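Local coordinates for surface-associated protein CshB (Streptococcus gordonii, PDB 6YZG) that probably serves as a cell-wall-linked streptococcal adhesin that binds host fibronectin, represented here by its second non-repetitive domain, at residues D65-P77 / L112-K124. Numbering follows the deposited sequence.
Sequences DPDAENGFLTSAP and LVYPMNSTNWGVK. Unlike the reference sequence in segment 65-77: Asp65 (reference Asn).
With its CG beside the backbone N (chi1 -71°), the side chain of Asn70 lies along the strand of residues 119-124 and brings its carboxamide to the backbone of Gly122. Both ends of the amide are used: Gly122 N donates to Asn70 OD1 at 2.9 Å, arriving from well above the carbonyl plane, while Asn70 ND2 donates to Gly122 O at 3.0 Å almost within the plane of the amide. This pair of bonds fixes the rotation of the group and extends the strand pairing by a side chain. The carboxamide passes over the CB of Trp121, its plane nearly perpendicular to the indole. Tyr114, its CG anti to the backbone N (chi1 -165°), raises its hydroxyl to Asn70, with OH 3.5 Å from Asn70 CB; Trp121 CB lies over one face of its ring, offset toward the rim.

Beyond Asn70, the backbones form a short antiparallel ladder. Gly71 and Asn120 are its hydrogen-bonded pair, and the nearly straight bond from Asn120 N to Gly71 O measures 3.0 Å. A water donates to both Glu69 O, in the loop before strand 71-72, and Asn120 O, bridging the two segments beside the ladder. Ser118 O then accepts from Leu73 N at 2.9 Å and also lies at the edge of the Phe72 ring, whose CE1 meets Met116 CB at 3.8 Å. Leu73 CD2 reaches Asn120 CB, and Ala76 CB rests against Ser118 CB.

Strand 71-72 is thus a brief addition to the antiparallel sheet of non-repetitive domain 2 that contains strand 119-131, pairing with the start of that strand. Leu73 and Ser118 pack against helix 198-201, Asn120 hydrogen-bonds to Tyr210 and Asn46, and residues 119-124 also pair with an antiparallel strand of the second subunit, carrying the sheet across the interface.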
ATOM      1  N   ASP A  65      10.780   0.731 -29.091  1.00 13.53           N
ATOM      2  CA  ASP A  65      11.127   2.050 -29.656  1.00 14.18           C
ATOM      3  C   ASP A  65      12.517   2.397 -29.145  1.00 14.76           C
ATOM      4  O   ASP A  65      12.647   2.949 -28.028  1.00 13.00           O
ATOM      5  CB  ASP A  65      10.103   3.095 -29.210  1.00 15.56           C
ATOM      6  CG  ASP A  65      10.410   4.460 -29.778  1.00 16.91           C
ATOM      7  OD1 ASP A  65      11.416   4.563 -30.528  1.00 18.37           O
ATOM      8  OD2 ASP A  65       9.665   5.418 -29.440  1.00 24.92           O
ATOM      9  N   PRO A  66      13.615   2.122 -29.890  1.00 16.05           N
ATOM     10  CA  PRO A  66      14.950   2.422 -29.389  1.00 16.61           C
ATOM     11  C   PRO A  66      15.185   3.915 -29.203  1.00 15.47           C
ATOM     12  O   PRO A  66      16.132   4.255 -28.516  1.00 19.79           O
ATOM     13  CB  PRO A  66      15.892   1.793 -30.424  1.00 21.88           C
ATOM     14  CG  PRO A  66      15.072   1.794 -31.683  1.00 21.30           C
ATOM     15  CD  PRO A  66      13.641   1.541 -31.243  1.00 18.42           C
ATOM     16  N   ASP A  67      14.347   4.755 -29.804  1.00 15.37           N
ATOM     17  CA  ASP A  67      14.439   6.243 -29.713  1.00 17.31           C
ATOM     18  C   ASP A  67      13.503   6.843 -28.642  1.00 16.82           C
ATOM     19  O   ASP A  67      13.424   8.077 -28.500  1.00 18.97           O
ATOM     20  CB  ASP A  67      14.159   6.873 -31.081  1.00 22.36           C
ATOM     21  CG  ASP A  67      15.167   6.432 -32.124  1.00 25.81           C
ATOM     22  OD1 ASP A  67      16.346   6.324 -31.773  1.00 30.41           O
ATOM     23  OD2 ASP A  67      14.726   6.093 -33.226  1.00 38.42           O
ATOM     24  N   ALA A  68      12.886   5.979 -27.827  1.00 15.64           N
ATOM     25  CA  ALA A  68      12.012   6.457 -26.746  1.00 13.98           C
ATOM     26  C   ALA A  68      12.803   7.319 -25.766  1.00 14.94           C
ATOM     27  O   ALA A  68      13.958   7.059 -25.505  1.00 16.67           O
ATOM     28  CB  ALA A  68      11.372   5.298 -26.039  1.00 13.97           C
ATOM     29  N   GLU A  69      12.135   8.296 -25.196  1.00 15.53           N
ATOM     30  CA  GLU A  69      12.710   9.254 -24.246  1.00 16.00           C
ATOM     31  C   GLU A  69      11.957   9.127 -22.917  1.00 12.37           C
ATOM     32  O   GLU A  69      10.770   8.741 -22.908  1.00 13.10           O
ATOM     33  CB  GLU A  69      12.584  10.697 -24.760  1.00 20.59           C
ATOM     34  CG  GLU A  69      13.411  10.987 -25.999  1.00 25.12           C
ATOM     35  CD  GLU A  69      13.184  12.386 -26.559  1.00 36.72           C
ATOM     36  OE1 GLU A  69      13.341  13.361 -25.788  1.00 46.40           O
ATOM     37  OE2 GLU A  69      12.807  12.506 -27.750  1.00 49.31           O
ATOM     38  N   ASN A  70      12.608   9.459 -21.820  1.00 11.47           N
ATOM     39  CA  ASN A  70      11.951   9.586 -20.506  1.00 10.03           C
ATOM     40  C   ASN A  70      10.799  10.575 -20.614  1.00 10.45           C
ATOM     41  O   ASN A  70      10.972  11.647 -21.232  1.00 12.18           O
ATOM     42  CB  ASN A  70      12.917   9.985 -19.415  1.00 10.00           C
ATOM     43  CG  ASN A  70      13.865   8.853 -19.065  1.00  9.76           C
ATOM     44  OD1 ASN A  70      13.654   7.686 -19.424  1.00  9.50           O
ATOM     45  ND2 ASN A  70      14.868   9.229 -18.275  1.00 10.76           N
ATOM     46  N   GLY A  71       9.679  10.275 -20.015  1.00  9.85           N
ATOM     47  CA  GLY A  71       8.622  11.288 -19.974  1.00  9.94           C
ATOM     48  C   GLY A  71       7.366  10.708 -19.365  1.00  9.98           C
ATOM     49  O   GLY A  71       7.397   9.727 -18.616  1.00 10.33           O
ATOM     50  N   PHE A  72       6.243  11.402 -19.571  1.00 10.31           N
ATOM     51  CA  PHE A  72       4.955  10.977 -19.014  1.00 10.75           C
ATOM     52  C   PHE A  72       4.358   9.771 -19.748  1.00  9.78           C
ATOM     53  O   PHE A  72       4.601   9.618 -20.965  1.00 11.02           O
ATOM     54  CB  PHE A  72       3.977  12.153 -19.097  1.00 11.63           C
ATOM     55  CG  PHE A  72       4.438  13.348 -18.289  1.00 10.93           C
ATOM     56  CD1 PHE A  72       4.396  13.262 -16.924  1.00 12.46           C
ATOM     57  CD2 PHE A  72       4.827  14.534 -18.891  1.00 13.38           C
ATOM     58  CE1 PHE A  72       4.788  14.325 -16.128  1.00 12.95           C
ATOM     59  CE2 PHE A  72       5.210  15.610 -18.087  1.00 14.29           C
ATOM     60  CZ  PHE A  72       5.231  15.480 -16.727  1.00 13.76           C
ATOM     61  N   LEU A  73       3.544   9.021 -19.023  1.00 10.23           N
ATOM     62  CA  LEU A  73       2.629   8.073 -19.690  1.00 11.17           C
ATOM     63  C   LEU A  73       1.810   8.840 -20.741  1.00 11.20           C
ATOM     64  O   LEU A  73       1.347   9.936 -20.434  1.00 11.89           O
ATOM     65  CB  LEU A  73       1.762   7.405 -18.675  1.00 10.67           C
ATOM     66  CG  LEU A  73       2.471   6.551 -17.637  1.00 10.61           C
ATOM     67  CD1 LEU A  73       1.526   6.148 -16.490  1.00 11.08           C
ATOM     68  CD2 LEU A  73       3.081   5.333 -18.286  1.00 11.43           C
ATOM     69  N   THR A  74       1.625   8.247 -21.926  1.00 11.57           N
ATOM     70  CA  THR A  74       0.934   8.960 -23.002  1.00 12.21           C
ATOM     71  C   THR A  74      -0.542   9.076 -22.663  1.00 14.02           C
ATOM     72  O   THR A  74      -1.204   9.899 -23.350  1.00 15.25           O
ATOM     73  CB  THR A  74       1.156   8.323 -24.383  1.00 13.37           C
ATOM     74  OG1 THR A  74       0.360   7.124 -24.491  1.00 13.65           O
ATOM     75  CG2 THR A  74       2.600   8.008 -24.670  1.00 13.81           C
ATOM     76  N   SER A  75      -1.075   8.322 -21.734  1.00 11.61           N
ATOM     77  CA  SER A  75      -2.455   8.438 -21.230  1.00 12.79           C
ATOM     78  C   SER A  75      -2.608   9.558 -20.209  1.00 15.00           C
ATOM     79  O   SER A  75      -3.749   9.866 -19.829  1.00 15.77           O
ATOM     80  CB  SER A  75      -2.891   7.137 -20.681  1.00 13.85           C
ATOM     81  OG  SER A  75      -1.931   6.690 -19.689  1.00 12.48           O
ATOM     82  N   ALA A  76      -1.533  10.105 -19.666  1.00 13.69           N
ATOM     83  CA  ALA A  76      -1.618  11.175 -18.650  1.00 15.27           C
ATOM     84  C   ALA A  76      -1.967  12.498 -19.314  1.00 14.73           C
ATOM     85  O   ALA A  76      -1.463  12.808 -20.362  1.00 14.07           O
ATOM     86  CB  ALA A  76      -0.310  11.275 -17.880  1.00 16.50           C
ATOM     87  N   PRO A  77      -2.705  13.379 -18.599  1.00 18.82           N
ATOM     88  CA  PRO A  77      -2.978  14.723 -19.130  1.00 18.67           C
ATOM     89  C   PRO A  77      -1.747  15.618 -19.293  1.00 14.45           C
ATOM     90  O   PRO A  77      -1.681  16.455 -20.165  1.00 16.55           O
ATOM     91  CB  PRO A  77      -3.873  15.352 -18.073  1.00 21.48           C
ATOM     92  CG  PRO A  77      -3.616  14.571 -16.802  1.00 24.72           C
ATOM     93  CD  PRO A  77      -3.275  13.146 -17.268  1.00 23.39           C
ATOM     94  N   LEU A 112      16.827   8.465  -5.553  1.00 10.51           N
ATOM     95  CA  LEU A 112      16.874   9.167  -6.830  1.00 11.38           C
ATOM     96  C   LEU A 112      15.486   9.112  -7.461  1.00 12.21           C
ATOM     97  O   LEU A 112      14.898   8.049  -7.504  1.00 12.61           O
ATOM     98  CB  LEU A 112      17.915   8.500  -7.712  1.00 14.10           C
ATOM     99  CG  LEU A 112      18.387   9.310  -8.910  1.00 15.13           C
ATOM    100  CD1 LEU A 112      19.285  10.462  -8.432  1.00 15.96           C
ATOM    101  CD2 LEU A 112      19.105   8.421  -9.909  1.00 16.17           C
ATOM    102  N   VAL A 113      14.950  10.268  -7.824  1.00 11.42           N
ATOM    103  CA  VAL A 113      13.531  10.326  -8.233  1.00 11.89           C
ATOM    104  C   VAL A 113      13.357  11.051  -9.569  1.00 10.73           C
ATOM    105  O   VAL A 113      14.232  11.667 -10.033  1.00 11.45           O
ATOM    106  CB  VAL A 113      12.703  11.035  -7.139  1.00 13.41           C
ATOM    107  CG1 VAL A 113      12.641  10.251  -5.837  1.00 15.37           C
ATOM    108  CG2 VAL A 113      13.202  12.450  -6.888  1.00 14.49           C
ATOM    109  N   TYR A 114      12.172  10.894 -10.132  1.00 12.03           N
ATOM    110  CA  TYR A 114      11.719  11.577 -11.374  1.00 10.98           C
ATOM    111  C   TYR A 114      10.462  12.266 -10.867  1.00 12.99           C
ATOM    112  O   TYR A 114       9.429  11.649 -10.927  1.00 13.33           O
ATOM    113  CB  TYR A 114      11.460  10.539 -12.463  1.00  9.91           C
ATOM    114  CG  TYR A 114      11.340  11.077 -13.861  1.00  9.97           C
ATOM    115  CD1 TYR A 114      12.393  11.729 -14.472  1.00 10.73           C
ATOM    116  CD2 TYR A 114      10.189  10.855 -14.585  1.00 11.20           C
ATOM    117  CE1 TYR A 114      12.294  12.157 -15.773  1.00 10.59           C
ATOM    118  CE2 TYR A 114      10.067  11.292 -15.878  1.00 10.48           C
ATOM    119  CZ  TYR A 114      11.127  11.937 -16.477  1.00 10.62           C
ATOM    120  OH  TYR A 114      11.024  12.351 -17.747  1.00 12.23           O
ATOM    121  N   PRO A 115      10.592  13.497 -10.336  1.00 13.02           N
ATOM    122  CA  PRO A 115       9.587  14.074  -9.465  1.00 14.97           C
ATOM    123  C   PRO A 115       8.249  14.612  -9.966  1.00 16.15           C
ATOM    124  O   PRO A 115       7.843  15.630  -9.547  1.00 17.37           O
ATOM    125  CB  PRO A 115      10.415  15.067  -8.645  1.00 15.35           C
ATOM    126  CG  PRO A 115      11.358  15.596  -9.644  1.00 15.10           C
ATOM    127  CD  PRO A 115      11.751  14.374 -10.465  1.00 13.63           C
ATOM    128  N   MET A 116       7.664  13.867 -10.889  1.00 14.98           N
ATOM    129  CA  MET A 116       6.241  14.066 -11.214  1.00 14.06           C
ATOM    130  C   MET A 116       5.605  12.693 -11.254  1.00 13.55           C
ATOM    131  O   MET A 116       6.248  11.705 -11.595  1.00 13.77           O
ATOM    132  CB  MET A 116       6.060  14.786 -12.525  1.00 15.91           C
ATOM    133  CG  MET A 116       6.693  16.165 -12.471  1.00 20.68           C
ATOM    134  SD  MET A 116       5.556  17.378 -11.922  1.00 37.83           S
ATOM    135  CE  MET A 116       4.322  17.408 -13.249  1.00 25.24           C
ATOM    136  N   ASN A 117       4.313  12.632 -11.008  1.00 14.00           N
ATOM    137  CA  ASN A 117       3.548  11.390 -11.146  1.00 13.22           C
ATOM    138  C   ASN A 117       3.298  11.049 -12.632  1.00 11.71           C
ATOM    139  O   ASN A 117       3.275  11.900 -13.499  1.00 12.61           O
ATOM    140  CB  ASN A 117       2.234  11.530 -10.413  1.00 13.83           C
ATOM    141  CG  ASN A 117       2.507  11.852  -8.958  1.00 17.53           C
ATOM    142  OD1 ASN A 117       3.155  11.049  -8.289  1.00 21.69           O
ATOM    143  ND2 ASN A 117       1.993  12.994  -8.493  1.00 22.55           N
ATOM    144  N   SER A 118       3.063   9.768 -12.857  1.00 10.83           N
ATOM    145  CA  SER A 118       2.485   9.267 -14.120  1.00  9.94           C
ATOM    146  C   SER A 118       3.496   9.267 -15.254  1.00 10.80           C
ATOM    147  O   SER A 118       3.332   9.925 -16.282  1.00 10.03           O
ATOM    148  CB  SER A 118       1.228  10.007 -14.523  1.00 10.74           C
ATOM    149  OG  SER A 118       0.334  10.018 -13.414  1.00 12.89           O
ATOM    150  N   THR A 119       4.562   8.470 -15.086  1.00  9.52           N
ATOM    151  CA  THR A 119       5.742   8.483 -15.976  1.00  8.89           C
ATOM    152  C   THR A 119       6.207   7.094 -16.356  1.00  9.09           C
ATOM    153  O   THR A 119       5.819   6.105 -15.776  1.00  9.72           O
ATOM    154  CB  THR A 119       6.901   9.270 -15.359  1.00 10.14           C
ATOM    155  OG1 THR A 119       7.368   8.529 -14.235  1.00 11.40           O
ATOM    156  CG2 THR A 119       6.512  10.679 -14.976  1.00 10.62           C
ATOM    157  N   ASN A 120       7.081   7.072 -17.338  1.00  8.01           N
ATOM    158  CA  ASN A 120       7.760   5.871 -17.854  1.00  7.85           C
ATOM    159  C   ASN A 120       9.168   6.348 -18.185  1.00  8.23           C
ATOM    160  O   ASN A 120       9.388   7.160 -19.105  1.00  8.68           O
ATOM    161  CB  ASN A 120       7.042   5.354 -19.099  1.00  9.29           C
ATOM    162  CG  ASN A 120       7.726   4.207 -19.803  1.00  9.58           C
ATOM    163  OD1 ASN A 120       8.329   3.341 -19.194  1.00  9.85           O
ATOM    164  ND2 ASN A 120       7.516   4.123 -21.125  1.00 11.31           N
ATOM    165  N   TRP A 121      10.117   5.932 -17.349  1.00  8.13           N
ATOM    166  CA  TRP A 121      11.488   6.505 -17.402  1.00  7.94           C
ATOM    167  C   TRP A 121      12.508   5.450 -17.050  1.00  8.38           C
ATOM    168  O   TRP A 121      12.171   4.420 -16.424  1.00  8.35           O
ATOM    169  CB  TRP A 121      11.637   7.742 -16.494  1.00  8.47           C
ATOM    170  CG  TRP A 121      11.510   7.476 -15.038  1.00  8.99           C
ATOM    171  CD1 TRP A 121      10.367   7.409 -14.290  1.00  8.68           C
ATOM    172  CD2 TRP A 121      12.556   7.329 -14.059  1.00  8.74           C
ATOM    173  NE1 TRP A 121      10.627   7.286 -12.957  1.00 10.44           N
ATOM    174  CE2 TRP A 121      11.980   7.232 -12.785  1.00  9.55           C
ATOM    175  CE3 TRP A 121      13.951   7.342 -14.157  1.00  9.47           C
ATOM    176  CZ2 TRP A 121      12.727   7.128 -11.609  1.00  9.92           C
ATOM    177  CZ3 TRP A 121      14.695   7.220 -12.993  1.00 10.08           C
ATOM    178  CH2 TRP A 121      14.091   7.118 -11.756  1.00 10.81           C
ATOM    179  N   GLY A 122      13.774   5.766 -17.306  1.00  8.95           N
ATOM    180  CA  GLY A 122      14.863   4.902 -16.811  1.00  8.81           C
ATOM    181  C   GLY A 122      16.169   5.641 -16.854  1.00 10.85           C
ATOM    182  O   GLY A 122      16.290   6.740 -17.435  1.00 10.51           O
ATOM    183  N   VAL A 123      17.132   5.055 -16.206  1.00  9.88           N
ATOM    184  CA  VAL A 123      18.522   5.563 -16.151  1.00 10.55           C
ATOM    185  C   VAL A 123      19.464   4.379 -16.175  1.00 10.76           C
ATOM    186  O   VAL A 123      19.195   3.372 -15.482  1.00 10.79           O
ATOM    187  CB  VAL A 123      18.755   6.435 -14.909  1.00 10.31           C
ATOM    188  CG1 VAL A 123      18.461   5.732 -13.592  1.00  9.83           C
ATOM    189  CG2 VAL A 123      20.143   7.079 -15.002  1.00 11.09           C
ATOM    190  N   LYS A 124      20.559   4.475 -16.923  1.00  9.99           N
ATOM    191  CA  LYS A 124      21.628   3.473 -16.869  1.00 10.74           C
ATOM    192  C   LYS A 124      22.919   4.191 -16.488  1.00 10.39           C
ATOM    193  O   LYS A 124      23.230   5.244 -17.061  1.00 10.33           O
ATOM    194  CB  LYS A 124      21.791   2.788 -18.197  1.00 14.70           C
ATOM    195  CG  LYS A 124      22.669   1.563 -18.132  1.00 18.14           C
ATOM    196  CD  LYS A 124      22.619   0.787 -19.445  1.00 24.04           C
ATOM    197  CE  LYS A 124      22.995  -0.674 -19.354  1.00 31.53           C
ATOM    198  NZ  LYS A 124      22.131  -1.477 -20.265  1.00 32.85           N
TER
HETATM  199  O   HOH W   1       8.618   7.510 -21.751  1.00 12.24           O